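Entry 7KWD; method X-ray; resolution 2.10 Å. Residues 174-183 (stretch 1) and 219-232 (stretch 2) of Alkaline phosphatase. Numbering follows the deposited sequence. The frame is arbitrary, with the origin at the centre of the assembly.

Stretch 1 (174-183) AEVYLGGGDR
Stretch 2 219-232: ATRLLGVFADGHVP

Two segments of one chain lie side by side as parallel strands running through V176-L178 and L222-V225, whose axes diverge by 6° and approach to 4.7 Å. The register pairs V176 with L222, Y177 with L223, L178 with G224 and G179 with V225, at CA-CA distances of 4.9, 4.9, 4.6 and 5.2 Å. Phi/psi values from -139/129 at V176 to -131/117 at V225 describe extended chains; G179 (168/-156) is still extended and pairs with V225, but stretch 1 turns a corner there. Together the stretches bury 821 Å².

Backbone hydrogen bonds form the main ladder, and their alternation is that of a parallel pair: L222 N to E175 O (3.1 Å, 160°), Y177 N to L222 O (3.0 Å), G224 N to Y177 O (2.8 Å, 170°), G179 N to G224 O (2.9 Å) and F226 N to G179 O (3.0 Å, 141°). The same carbonyls accept CA-H...O contacts, as from L178 CA to G224 O at 3.3 Å and from V225 CA to G179 O at 3.2 Å.

Beyond the corner, CA neighbours run in opposite sequence order: G180 with H230, G181 with G229, D182 with D228. G181 N makes two weak bonds, to A227 O (3.1 Å, 129°) and G229 O (2.9 Å, 126°). Straighter bonds follow from D182 N to A227 O (2.8 Å, 171°) and R183 N to D228 O (3.0 Å, 174°).

Glycine suits three positions for different reasons. At G180 (-91/-170) it allows close backbone contact, since an ideal CB would lie 2.1 Å from G229 O. At G224 it leaves room for the L178 side chain: an ideal CB would lie 2.5 Å from L178 CD2. G181 adopts 100/40, where a CB would jam against the preceding carbonyl oxygen.

Apolar side chains cover both faces. On that of V176, L178 and L222, L178 (chi1 m, chi2 t) places CD2 4.1 Å from L222 CD1 and 4.0 Å from F226 CE2, meeting the F226 ring (chi1 -56°, chi2 -79°) at its edge. L222 has an off-well chi1 of -99°. On the other face, Y177 CB lies 3.8 Å from L223 CD1 (L223 chi1 t, chi2 p), while the tyrosine (chi1 m, chi2 -75°) leads away, and its OH accepts a hydrogen bond from A174 N of the same stretch at 3.0 Å. V225 (chi1 t) brings CG1 to 3.2 Å from D182 N, and V231 CG2 is 3.6 Å from G180 N.

Charged groups add no salt bridge across the contact. D182 OD2 and D228 OD1 stand 4.4 Å apart despite like charge; both carboxylates (chi1 t) are hydrogen-bonded elsewhere in the structure.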

ATOM      1  N   ALA A 174     -35.167   5.894   3.917  1.00 23.57           N
ATOM      2  CA  ALA A 174     -34.288   6.761   3.128  1.00 26.72           C
ATOM      3  C   ALA A 174     -34.936   7.073   1.786  1.00 30.29           C
ATOM      4  O   ALA A 174     -35.702   6.265   1.239  1.00 25.48           O
ATOM      5  CB  ALA A 174     -32.918   6.118   2.907  1.00 25.01           C
ATOM      6  N   GLU A 175     -34.601   8.247   1.240  1.00 24.37           N
ATOM      7  CA  GLU A 175     -35.258   8.694   0.024  1.00 26.72           C
ATOM      8  C   GLU A 175     -34.835   7.884  -1.188  1.00 25.43           C
ATOM      9  O   GLU A 175     -35.623   7.738  -2.135  1.00 26.93           O
ATOM     10  CB  GLU A 175     -34.986  10.187  -0.196  1.00 25.78           C
ATOM     11  CG  GLU A 175     -35.903  11.127   0.621  1.00 25.60           C
ATOM     12  CD  GLU A 175     -35.525  11.273   2.122  1.00 34.10           C
ATOM     13  OE1 GLU A 175     -34.562  10.609   2.633  1.00 28.76           O
ATOM     14  OE2 GLU A 175     -36.218  12.070   2.802  1.00 35.92           O
ATOM     15  N   VAL A 176     -33.615   7.362  -1.191  1.00 20.93           N
ATOM     16  CA  VAL A 176     -33.089   6.600  -2.318  1.00 22.28           C
ATOM     17  C   VAL A 176     -32.306   5.389  -1.801  1.00 23.23           C
ATOM     18  O   VAL A 176     -31.375   5.536  -1.009  1.00 22.35           O
ATOM     19  CB  VAL A 176     -32.151   7.436  -3.225  1.00 28.38           C
ATOM     20  CG1 VAL A 176     -31.528   6.549  -4.321  1.00 21.66           C
ATOM     21  CG2 VAL A 176     -32.876   8.620  -3.832  1.00 25.90           C
ATOM     22  N   TYR A 177     -32.626   4.213  -2.330  1.00 20.21           N
ATOM     23  CA  TYR A 177     -31.892   2.978  -2.108  1.00 18.36           C
ATOM     24  C   TYR A 177     -31.665   2.331  -3.469  1.00 23.09           C
ATOM     25  O   TYR A 177     -32.634   1.955  -4.131  1.00 22.38           O
ATOM     26  CB  TYR A 177     -32.683   1.987  -1.251  1.00 23.09           C
ATOM     27  CG  TYR A 177     -33.003   2.348   0.169  1.00 20.12           C
ATOM     28  CD1 TYR A 177     -32.024   2.293   1.156  1.00 20.67           C
ATOM     29  CD2 TYR A 177     -34.300   2.648   0.545  1.00 18.86           C
ATOM     30  CE1 TYR A 177     -32.331   2.569   2.476  1.00 22.63           C
ATOM     31  CE2 TYR A 177     -34.616   2.950   1.852  1.00 20.89           C
ATOM     32  CZ  TYR A 177     -33.632   2.897   2.819  1.00 23.57           C
ATOM     33  OH  TYR A 177     -33.939   3.180   4.123  1.00 19.52           O
ATOM     34  N   LEU A 178     -30.406   2.150  -3.865  1.00 21.08           N
ATOM     35  CA  LEU A 178     -30.081   1.566  -5.157  1.00 20.10           C
ATOM     36  C   LEU A 178     -28.931   0.597  -5.006  1.00 29.44           C
ATOM     37  O   LEU A 178     -27.897   0.947  -4.434  1.00 20.14           O
ATOM     38  CB  LEU A 178     -29.688   2.626  -6.177  1.00 21.20           C
ATOM     39  CG  LEU A 178     -30.720   3.661  -6.554  1.00 25.58           C
ATOM     40  CD1 LEU A 178     -30.065   4.750  -7.359  1.00 21.04           C
ATOM     41  CD2 LEU A 178     -31.885   3.027  -7.320  1.00 24.17           C
ATOM     42  N   GLY A 179     -29.104  -0.605  -5.538  1.00 23.89           N
ATOM     43  CA  GLY A 179     -28.055  -1.612  -5.498  1.00 26.00           C
ATOM     44  C   GLY A 179     -28.597  -2.970  -5.913  1.00 26.44           C
ATOM     45  O   GLY A 179     -29.588  -3.056  -6.648  1.00 27.28           O
ATOM     46  N   GLY A 180     -27.905  -4.018  -5.446  1.00 26.77           N
ATOM     47  CA  GLY A 180     -28.313  -5.390  -5.664  1.00 24.76           C
ATOM     48  C   GLY A 180     -29.203  -5.927  -4.550  1.00 25.07           C
ATOM     49  O   GLY A 180     -29.657  -5.201  -3.668  1.00 22.43           O
ATOM     50  N   GLY A 181     -29.432  -7.244  -4.594  1.00 24.54           N
ATOM     51  CA  GLY A 181     -30.074  -7.946  -3.495  1.00 25.26           C
ATOM     52  C   GLY A 181     -31.558  -8.257  -3.640  1.00 21.34           C
ATOM     53  O   GLY A 181     -32.306  -8.199  -2.663  1.00 24.17           O
ATOM     54  N   ASP A 182     -31.997  -8.646  -4.843  1.00 26.93           N
ATOM     55  CA  ASP A 182     -33.405  -9.038  -4.999  1.00 28.73           C
ATOM     56  C   ASP A 182     -33.762 -10.193  -4.059  1.00 27.47           C
ATOM     57  O   ASP A 182     -34.911 -10.293  -3.600  1.00 26.19           O
ATOM     58  CB  ASP A 182     -33.685  -9.399  -6.466  1.00 30.50           C
ATOM     59  CG  ASP A 182     -35.153  -9.697  -6.734  1.00 30.49           C
ATOM     60  OD1 ASP A 182     -36.010  -8.827  -6.511  1.00 26.75           O
ATOM     61  OD2 ASP A 182     -35.433 -10.819  -7.174  1.00 28.27           O
ATOM     62  N   ARG A 183     -32.791 -11.059  -3.747  1.00 25.03           N
ATOM     63  CA  ARG A 183     -33.069 -12.181  -2.862  1.00 26.75           C
ATOM     64  C   ARG A 183     -33.611 -11.747  -1.503  1.00 28.85           C
ATOM     65  O   ARG A 183     -34.230 -12.576  -0.817  1.00 28.10           O
ATOM     66  CB  ARG A 183     -31.807 -13.042  -2.702  1.00 28.32           C
ATOM     67  CG  ARG A 183     -30.686 -12.464  -1.836  1.00 34.48           C
ATOM     68  CD  ARG A 183     -29.338 -13.251  -1.995  1.00 32.27           C
ATOM     69  NE  ARG A 183     -29.307 -14.368  -1.060  1.00 54.34           N
ATOM     70  CZ  ARG A 183     -28.309 -14.655  -0.223  1.00 59.26           C
ATOM     71  NH1 ARG A 183     -27.203 -13.911  -0.178  1.00 47.27           N
ATOM     72  NH2 ARG A 183     -28.431 -15.701   0.588  1.00 71.01           N
ATOM     73  N   ALA A 219     -40.467   8.793 -10.303  1.00 29.30           N
ATOM     74  CA  ALA A 219     -40.788   8.722  -8.889  1.00 29.31           C
ATOM     75  C   ALA A 219     -39.769   9.553  -8.127  1.00 31.45           C
ATOM     76  O   ALA A 219     -38.589   9.593  -8.478  1.00 32.03           O
ATOM     77  CB  ALA A 219     -40.782   7.273  -8.401  1.00 30.17           C
ATOM     78  N   THR A 220     -40.246  10.241  -7.107  1.00 28.44           N
ATOM     79  CA  THR A 220     -39.389  11.065  -6.259  1.00 27.23           C
ATOM     80  C   THR A 220     -38.491  10.214  -5.370  1.00 36.43           C
ATOM     81  O   THR A 220     -37.282  10.452  -5.290  1.00 34.94           O
ATOM     82  CB  THR A 220     -40.294  11.977  -5.434  1.00 31.98           C
ATOM     83  OG1 THR A 220     -40.892  12.940  -6.315  1.00 42.98           O
ATOM     84  CG2 THR A 220     -39.546  12.699  -4.345  1.00 41.24           C
ATOM     85  N   ARG A 221     -39.072   9.239  -4.670  1.00 30.76           N
ATOM     86  CA  ARG A 221     -38.320   8.298  -3.847  1.00 25.87           C
ATOM     87  C   ARG A 221     -38.221   6.977  -4.589  1.00 28.20           C
ATOM     88  O   ARG A 221     -39.147   6.587  -5.312  1.00 25.50           O
ATOM     89  CB  ARG A 221     -38.974   8.110  -2.484  1.00 31.53           C
ATOM     90  CG  ARG A 221     -38.841   9.382  -1.620  1.00 40.36           C
ATOM     91  CD  ARG A 221     -39.542   9.270  -0.271  1.00 43.30           C
ATOM     92  NE  ARG A 221     -40.966   9.479  -0.461  1.00 43.15           N
ATOM     93  CZ  ARG A 221     -41.912   8.669   0.001  1.00 42.76           C
ATOM     94  NH1 ARG A 221     -41.569   7.609   0.709  1.00 46.54           N
ATOM     95  NH2 ARG A 221     -43.196   8.930  -0.238  1.00 41.75           N
ATOM     96  N   LEU A 222     -37.078   6.317  -4.431  1.00 26.65           N
ATOM     97  CA  LEU A 222     -36.674   5.215  -5.292  1.00 25.59           C
ATOM     98  C   LEU A 222     -36.164   4.034  -4.478  1.00 26.25           C
ATOM     99  O   LEU A 222     -35.306   4.190  -3.606  1.00 25.24           O
ATOM    100  CB  LEU A 222     -35.534   5.643  -6.228  1.00 31.73           C
ATOM    101  CG  LEU A 222     -35.806   6.048  -7.646  1.00 32.22           C
ATOM    102  CD1 LEU A 222     -34.455   6.080  -8.352  1.00 31.72           C
ATOM    103  CD2 LEU A 222     -36.736   5.069  -8.320  1.00 40.78           C
ATOM    104  N   LEU A 223     -36.637   2.854  -4.815  1.00 23.12           N
ATOM    105  CA  LEU A 223     -35.987   1.615  -4.447  1.00 24.25           C
ATOM    106  C   LEU A 223     -35.632   0.933  -5.749  1.00 23.93           C
ATOM    107  O   LEU A 223     -36.520   0.603  -6.535  1.00 25.90           O
ATOM    108  CB  LEU A 223     -36.889   0.740  -3.590  1.00 29.72           C
ATOM    109  CG  LEU A 223     -36.360  -0.676  -3.402  1.00 27.70           C
ATOM    110  CD1 LEU A 223     -34.999  -0.659  -2.687  1.00 25.47           C
ATOM    111  CD2 LEU A 223     -37.315  -1.545  -2.611  1.00 27.72           C
ATOM    112  N   GLY A 224     -34.344   0.740  -5.990  1.00 21.13           N
ATOM    113  CA  GLY A 224     -33.883   0.051  -7.183  1.00 23.84           C
ATOM    114  C   GLY A 224     -32.979  -1.113  -6.840  1.00 26.43           C
ATOM    115  O   GLY A 224     -31.959  -0.946  -6.167  1.00 27.29           O
ATOM    116  N   VAL A 225     -33.372  -2.308  -7.275  1.00 22.48           N
ATOM    117  CA  VAL A 225     -32.708  -3.566  -6.954  1.00 24.47           C
ATOM    118  C   VAL A 225     -32.525  -4.280  -8.284  1.00 24.68           C
ATOM    119  O   VAL A 225     -33.509  -4.610  -8.951  1.00 24.49           O
ATOM    120  CB  VAL A 225     -33.531  -4.404  -5.964  1.00 27.47           C
ATOM    121  CG1 VAL A 225     -32.824  -5.649  -5.575  1.00 22.71           C
ATOM    122  CG2 VAL A 225     -33.823  -3.637  -4.675  1.00 20.67           C
ATOM    123  N   PHE A 226     -31.268  -4.503  -8.682  1.00 23.09           N
ATOM    124  CA  PHE A 226     -30.958  -4.822 -10.060  1.00 21.82           C
ATOM    125  C   PHE A 226     -30.345  -6.186 -10.309  1.00 30.64           C
ATOM    126  O   PHE A 226     -30.095  -6.523 -11.472  1.00 28.02           O
ATOM    127  CB  PHE A 226     -30.022  -3.735 -10.604  1.00 28.10           C
ATOM    128  CG  PHE A 226     -30.586  -2.362 -10.478  1.00 25.19           C
ATOM    129  CD1 PHE A 226     -31.541  -1.901 -11.373  1.00 27.02           C
ATOM    130  CD2 PHE A 226     -30.210  -1.553  -9.429  1.00 23.85           C
ATOM    131  CE1 PHE A 226     -32.087  -0.620 -11.229  1.00 28.46           C
ATOM    132  CE2 PHE A 226     -30.737  -0.295  -9.262  1.00 24.98           C
ATOM    133  CZ  PHE A 226     -31.679   0.191 -10.162  1.00 21.28           C
ATOM    134  N   ALA A 227     -30.103  -6.972  -9.263  1.00 22.24           N
ATOM    135  CA  ALA A 227     -29.573  -8.320  -9.385  1.00 24.95           C
ATOM    136  C   ALA A 227     -30.046  -9.135  -8.190  1.00 26.32           C
ATOM    137  O   ALA A 227     -30.479  -8.582  -7.164  1.00 24.01           O
ATOM    138  CB  ALA A 227     -28.036  -8.323  -9.467  1.00 28.21           C
ATOM    139  N   ASP A 228     -29.943 -10.465  -8.317  1.00 27.33           N
ATOM    140  CA  ASP A 228     -30.354 -11.322  -7.210  1.00 23.36           C
ATOM    141  C   ASP A 228     -29.489 -11.052  -5.990  1.00 24.20           C
ATOM    142  O   ASP A 228     -30.006 -10.890  -4.875  1.00 25.01           O
ATOM    143  CB  ASP A 228     -30.261 -12.808  -7.560  1.00 27.89           C
ATOM    144  CG  ASP A 228     -30.919 -13.672  -6.495  1.00 25.88           C
ATOM    145  OD1 ASP A 228     -32.164 -13.620  -6.395  1.00 27.34           O
ATOM    146  OD2 ASP A 228     -30.197 -14.343  -5.733  1.00 28.55           O
ATOM    147  N   GLY A 229     -28.151 -11.041  -6.193  1.00 28.31           N
ATOM    148  CA  GLY A 229     -27.173 -10.685  -5.181  1.00 28.91           C
ATOM    149  C   GLY A 229     -26.474  -9.376  -5.519  1.00 26.84           C
ATOM    150  O   GLY A 229     -27.133  -8.397  -5.881  1.00 23.11           O
ATOM    151  N   HIS A 230     -25.144  -9.341  -5.444  1.00 27.26           N
ATOM    152  CA  HIS A 230     -24.435  -8.109  -5.787  1.00 27.70           C
ATOM    153  C   HIS A 230     -24.608  -7.781  -7.265  1.00 22.57           C
ATOM    154  O   HIS A 230     -24.821  -8.662  -8.102  1.00 32.20           O
ATOM    155  CB  HIS A 230     -22.951  -8.236  -5.501  1.00 26.78           C
ATOM    156  CG  HIS A 230     -22.647  -8.662  -4.110  1.00 27.08           C
ATOM    157  ND1 HIS A 230     -23.062  -7.943  -3.018  1.00 23.29           N
ATOM    158  CD2 HIS A 230     -21.953  -9.717  -3.627  1.00 29.47           C
ATOM    159  CE1 HIS A 230     -22.655  -8.549  -1.915  1.00 27.16           C
ATOM    160  NE2 HIS A 230     -21.968  -9.620  -2.259  1.00 29.38           N
ATOM    161  N   VAL A 231     -24.544  -6.495  -7.580  1.00 24.60           N
ATOM    162  CA  VAL A 231     -24.550  -6.076  -8.989  1.00 25.30           C
ATOM    163  C   VAL A 231     -23.300  -6.619  -9.661  1.00 27.45           C
ATOM    164  O   VAL A 231     -22.233  -6.689  -9.018  1.00 26.89           O
ATOM    165  CB  VAL A 231     -24.613  -4.541  -9.107  1.00 24.28           C
ATOM    166  CG1 VAL A 231     -24.698  -4.111 -10.555  1.00 24.16           C
ATOM    167  CG2 VAL A 231     -25.799  -4.034  -8.315  1.00 29.41           C
ATOM    168  N   PRO A 232     -23.376  -7.061 -10.915  1.00 27.27           N
ATOM    169  CA  PRO A 232     -22.179  -7.579 -11.585  1.00 26.81           C
ATOM    170  C   PRO A 232     -21.032  -6.568 -11.639  1.00 24.24           C
ATOM    171  O   PRO A 232     -21.231  -5.355 -11.757  1.00 24.43           O
ATOM    172  CB  PRO A 232     -22.683  -7.919 -12.999  1.00 26.47           C
ATOM    173  CG  PRO A 232     -24.161  -8.228 -12.810  1.00 27.21           C
ATOM    174  CD  PRO A 232     -24.616  -7.315 -11.683  1.00 27.76           C
TER